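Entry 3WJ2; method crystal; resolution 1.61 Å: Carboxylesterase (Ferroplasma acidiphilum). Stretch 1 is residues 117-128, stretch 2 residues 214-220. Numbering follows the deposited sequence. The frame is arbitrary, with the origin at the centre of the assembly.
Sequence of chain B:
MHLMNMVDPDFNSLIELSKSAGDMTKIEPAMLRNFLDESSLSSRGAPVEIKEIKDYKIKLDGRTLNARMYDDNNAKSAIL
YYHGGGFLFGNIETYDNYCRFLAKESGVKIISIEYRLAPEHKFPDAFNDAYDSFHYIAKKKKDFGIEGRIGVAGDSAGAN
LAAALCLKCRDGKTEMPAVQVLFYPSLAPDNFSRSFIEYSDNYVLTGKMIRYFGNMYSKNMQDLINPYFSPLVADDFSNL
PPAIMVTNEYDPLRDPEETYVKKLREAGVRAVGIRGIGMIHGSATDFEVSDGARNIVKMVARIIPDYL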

# COMPACT_ATOMS: atom_id res chain seq x y z
N LEU B 117 31.89 -9.08 -14.64
CA LEU B 117 31.22 -7.88 -14.19
C LEU B 117 31.26 -6.78 -15.24
O LEU B 117 32.15 -6.66 -16.07
CB LEU B 117 31.88 -7.34 -12.87
CG LEU B 117 31.84 -8.39 -11.79
CD1 LEU B 117 32.81 -7.88 -10.61
CD2 LEU B 117 30.41 -8.58 -11.31
N ALA B 118 30.23 -5.92 -15.16
CA ALA B 118 30.04 -4.80 -16.08
C ALA B 118 30.70 -3.56 -15.47
O ALA B 118 30.97 -3.52 -14.23
CB ALA B 118 28.53 -4.54 -16.17
N PRO B 119 31.05 -2.57 -16.34
CA PRO B 119 30.78 -2.48 -17.79
C PRO B 119 31.84 -3.13 -18.64
O PRO B 119 31.64 -3.17 -19.89
CB PRO B 119 30.82 -0.93 -18.04
CG PRO B 119 31.87 -0.51 -17.02
CD PRO B 119 31.62 -1.33 -15.79
N GLU B 120 32.89 -3.68 -18.01
CA GLU B 120 33.90 -4.32 -18.83
C GLU B 120 33.29 -5.48 -19.59
O GLU B 120 33.69 -5.75 -20.73
CB GLU B 120 35.11 -4.74 -18.01
CG GLU B 120 35.85 -3.59 -17.30
CD GLU B 120 35.32 -3.23 -15.89
OE1 GLU B 120 36.05 -2.52 -15.15
OE2 GLU B 120 34.22 -3.68 -15.50
N HIS B 121 32.31 -6.13 -18.96
CA HIS B 121 31.65 -7.28 -19.53
C HIS B 121 30.13 -7.00 -19.40
O HIS B 121 29.57 -7.08 -18.29
CB HIS B 121 32.02 -8.59 -18.85
CG HIS B 121 33.47 -8.88 -18.86
ND1 HIS B 121 34.11 -9.45 -19.94
CD2 HIS B 121 34.41 -8.64 -17.93
CE1 HIS B 121 35.41 -9.51 -19.67
NE2 HIS B 121 35.62 -9.01 -18.46
N LYS B 122 29.54 -6.62 -20.50
CA LYS B 122 28.12 -6.27 -20.49
C LYS B 122 27.24 -7.48 -20.71
O LYS B 122 27.71 -8.59 -21.13
CB LYS B 122 27.88 -5.20 -21.58
CG LYS B 122 28.36 -3.84 -21.02
CD LYS B 122 28.21 -2.77 -22.02
CE LYS B 122 28.60 -1.47 -21.45
NZ LYS B 122 27.56 -0.75 -20.65
N PHE B 123 25.94 -7.29 -20.46
CA PHE B 123 24.98 -8.33 -20.82
C PHE B 123 25.18 -8.72 -22.25
O PHE B 123 25.39 -7.85 -23.15
CB PHE B 123 23.54 -7.78 -20.65
CG PHE B 123 22.47 -8.75 -21.04
CD1 PHE B 123 22.10 -9.78 -20.19
CD2 PHE B 123 21.93 -8.71 -22.35
CE1 PHE B 123 21.14 -10.72 -20.50
CE2 PHE B 123 20.90 -9.67 -22.72
CZ PHE B 123 20.52 -10.67 -21.85
N PRO B 124 25.22 -10.03 -22.54
CA PRO B 124 24.79 -11.17 -21.72
C PRO B 124 25.93 -11.91 -21.03
O PRO B 124 25.69 -13.06 -20.66
CB PRO B 124 24.13 -12.10 -22.76
CG PRO B 124 25.11 -12.03 -23.98
CD PRO B 124 25.36 -10.45 -23.99
N ASP B 125 27.11 -11.29 -20.80
CA ASP B 125 28.21 -12.09 -20.26
C ASP B 125 27.87 -12.73 -18.86
O ASP B 125 28.07 -13.91 -18.69
CB ASP B 125 29.54 -11.27 -20.15
CG ASP B 125 30.10 -10.90 -21.56
OD1 ASP B 125 29.56 -11.42 -22.59
OD2 ASP B 125 31.06 -10.08 -21.65
N ALA B 126 27.39 -11.93 -17.88
CA ALA B 126 27.17 -12.56 -16.52
C ALA B 126 26.09 -13.61 -16.68
O ALA B 126 26.12 -14.62 -15.97
CB ALA B 126 26.69 -11.46 -15.57
N PHE B 127 25.07 -13.25 -17.46
CA PHE B 127 24.00 -14.24 -17.63
C PHE B 127 24.53 -15.56 -18.21
O PHE B 127 24.18 -16.65 -17.75
CB PHE B 127 22.90 -13.62 -18.56
CG PHE B 127 21.92 -14.64 -19.01
CD1 PHE B 127 20.96 -15.19 -18.15
CD2 PHE B 127 22.09 -15.18 -20.31
CE1 PHE B 127 20.11 -16.22 -18.60
CE2 PHE B 127 21.25 -16.24 -20.74
CZ PHE B 127 20.26 -16.77 -19.89
N ASN B 128 25.32 -15.48 -19.30
CA ASN B 128 25.89 -16.67 -19.88
C ASN B 128 26.83 -17.37 -18.88
O ASN B 128 26.88 -18.60 -18.87
CB ASN B 128 26.68 -16.28 -21.15
CG ASN B 128 25.76 -15.93 -22.34
OD1 ASN B 128 24.54 -16.31 -22.37
ND2 ASN B 128 26.34 -15.21 -23.33
N GLY B 214 22.01 -0.30 -14.24
CA GLY B 214 21.37 -0.89 -15.42
C GLY B 214 22.06 -0.36 -16.64
O GLY B 214 22.21 -1.07 -17.61
N ASN B 215 22.46 0.91 -16.65
CA ASN B 215 23.15 1.41 -17.82
C ASN B 215 24.54 0.76 -17.95
O ASN B 215 25.00 0.61 -19.10
CB ASN B 215 23.29 2.93 -17.77
CG ASN B 215 21.96 3.67 -18.05
OD1 ASN B 215 20.99 3.12 -18.56
ND2 ASN B 215 21.91 4.93 -17.65
N MET B 216 25.23 0.44 -16.85
CA MET B 216 26.52 -0.20 -16.98
C MET B 216 26.40 -1.63 -17.51
O MET B 216 27.28 -2.10 -18.24
CB MET B 216 27.34 -0.26 -15.67
CG MET B 216 27.79 1.11 -15.08
SD MET B 216 28.90 1.96 -16.25
CE MET B 216 29.00 3.56 -15.47
N TYR B 217 25.33 -2.32 -17.15
CA TYR B 217 25.18 -3.73 -17.53
C TYR B 217 24.62 -3.89 -18.97
O TYR B 217 25.04 -4.78 -19.70
CB TYR B 217 24.21 -4.41 -16.54
CG TYR B 217 24.01 -5.93 -16.68
CD1 TYR B 217 25.09 -6.81 -16.92
CD2 TYR B 217 22.70 -6.45 -16.57
CE1 TYR B 217 24.87 -8.26 -17.01
CE2 TYR B 217 22.51 -7.90 -16.69
CZ TYR B 217 23.52 -8.70 -16.93
OH TYR B 217 23.24 -10.03 -16.97
N SER B 218 23.69 -3.04 -19.33
CA SER B 218 23.06 -3.21 -20.67
C SER B 218 24.05 -2.73 -21.70
O SER B 218 24.88 -1.81 -21.40
CB SER B 218 21.74 -2.42 -20.72
OG SER B 218 21.98 -0.97 -20.66
N LYS B 219 24.03 -3.36 -22.86
CA LYS B 219 24.75 -2.81 -24.03
C LYS B 219 24.02 -1.58 -24.61
O LYS B 219 24.62 -0.55 -24.95
CB LYS B 219 24.85 -3.87 -25.07
CG LYS B 219 26.08 -4.68 -24.95
CD LYS B 219 26.32 -5.35 -26.28
CE LYS B 219 27.67 -6.05 -26.29
NZ LYS B 219 28.86 -5.16 -26.06
N ASN B 220 22.69 -1.68 -24.69
CA ASN B 220 21.88 -0.48 -24.92
C ASN B 220 20.65 -0.54 -24.00
O ASN B 220 20.09 -1.65 -23.77
CB ASN B 220 21.41 -0.49 -26.35
CG ASN B 220 20.62 -1.75 -26.67
OD1 ASN B 220 19.40 -1.84 -26.41
ND2 ASN B 220 21.32 -2.76 -27.20

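Residues 117-124 run as loop or turn past the C-terminal end of the helix that closes at Tyr217, where backbone carbonyls left without helical partners become available to stretch 1. Leu117 makes no contact, but Ala118 points toward the helix end: its CB lies 3.4 Å from Met216 O and 4.2 Å from Tyr217 CD1, at the edge of the tyrosine ring. Pro119, which follows a cis peptide bond, sets its CB 3.9 Å from Met216 SD, and its CA makes a CA-H...O contact with Met216 O at 3.5 Å. The CA-to-CB bonds of Glu120 and His121 point away, and neither residue makes contact.

Lys122 then extends along the helix terminus. Its CB-to-CD segment is trans, and Lys122 NZ donates hydrogen bonds to Met216 O (2.8 Å) and to Ser218 O (3.0 Å), placing its positive charge at the C-terminal end of the helix, where Met216 O is the last-turn carbonyl and Ser218 O lies just beyond it. Next to it, the backbone is joined directly: Phe123 N donates to Tyr217 O at 2.8 Å, with a nearly linear angle of 165°.

The Phe123 side chain packs on Tyr217, its CB 3.9 Å from the ring centroid and over the face, its ring edge-to-face at 78°. Beyond the cis-linked Pro124, at the N-cap position of the next helix, Ala126 CB reaches Tyr217 CE1 at 4.0 Å, helping to bury the tyrosine.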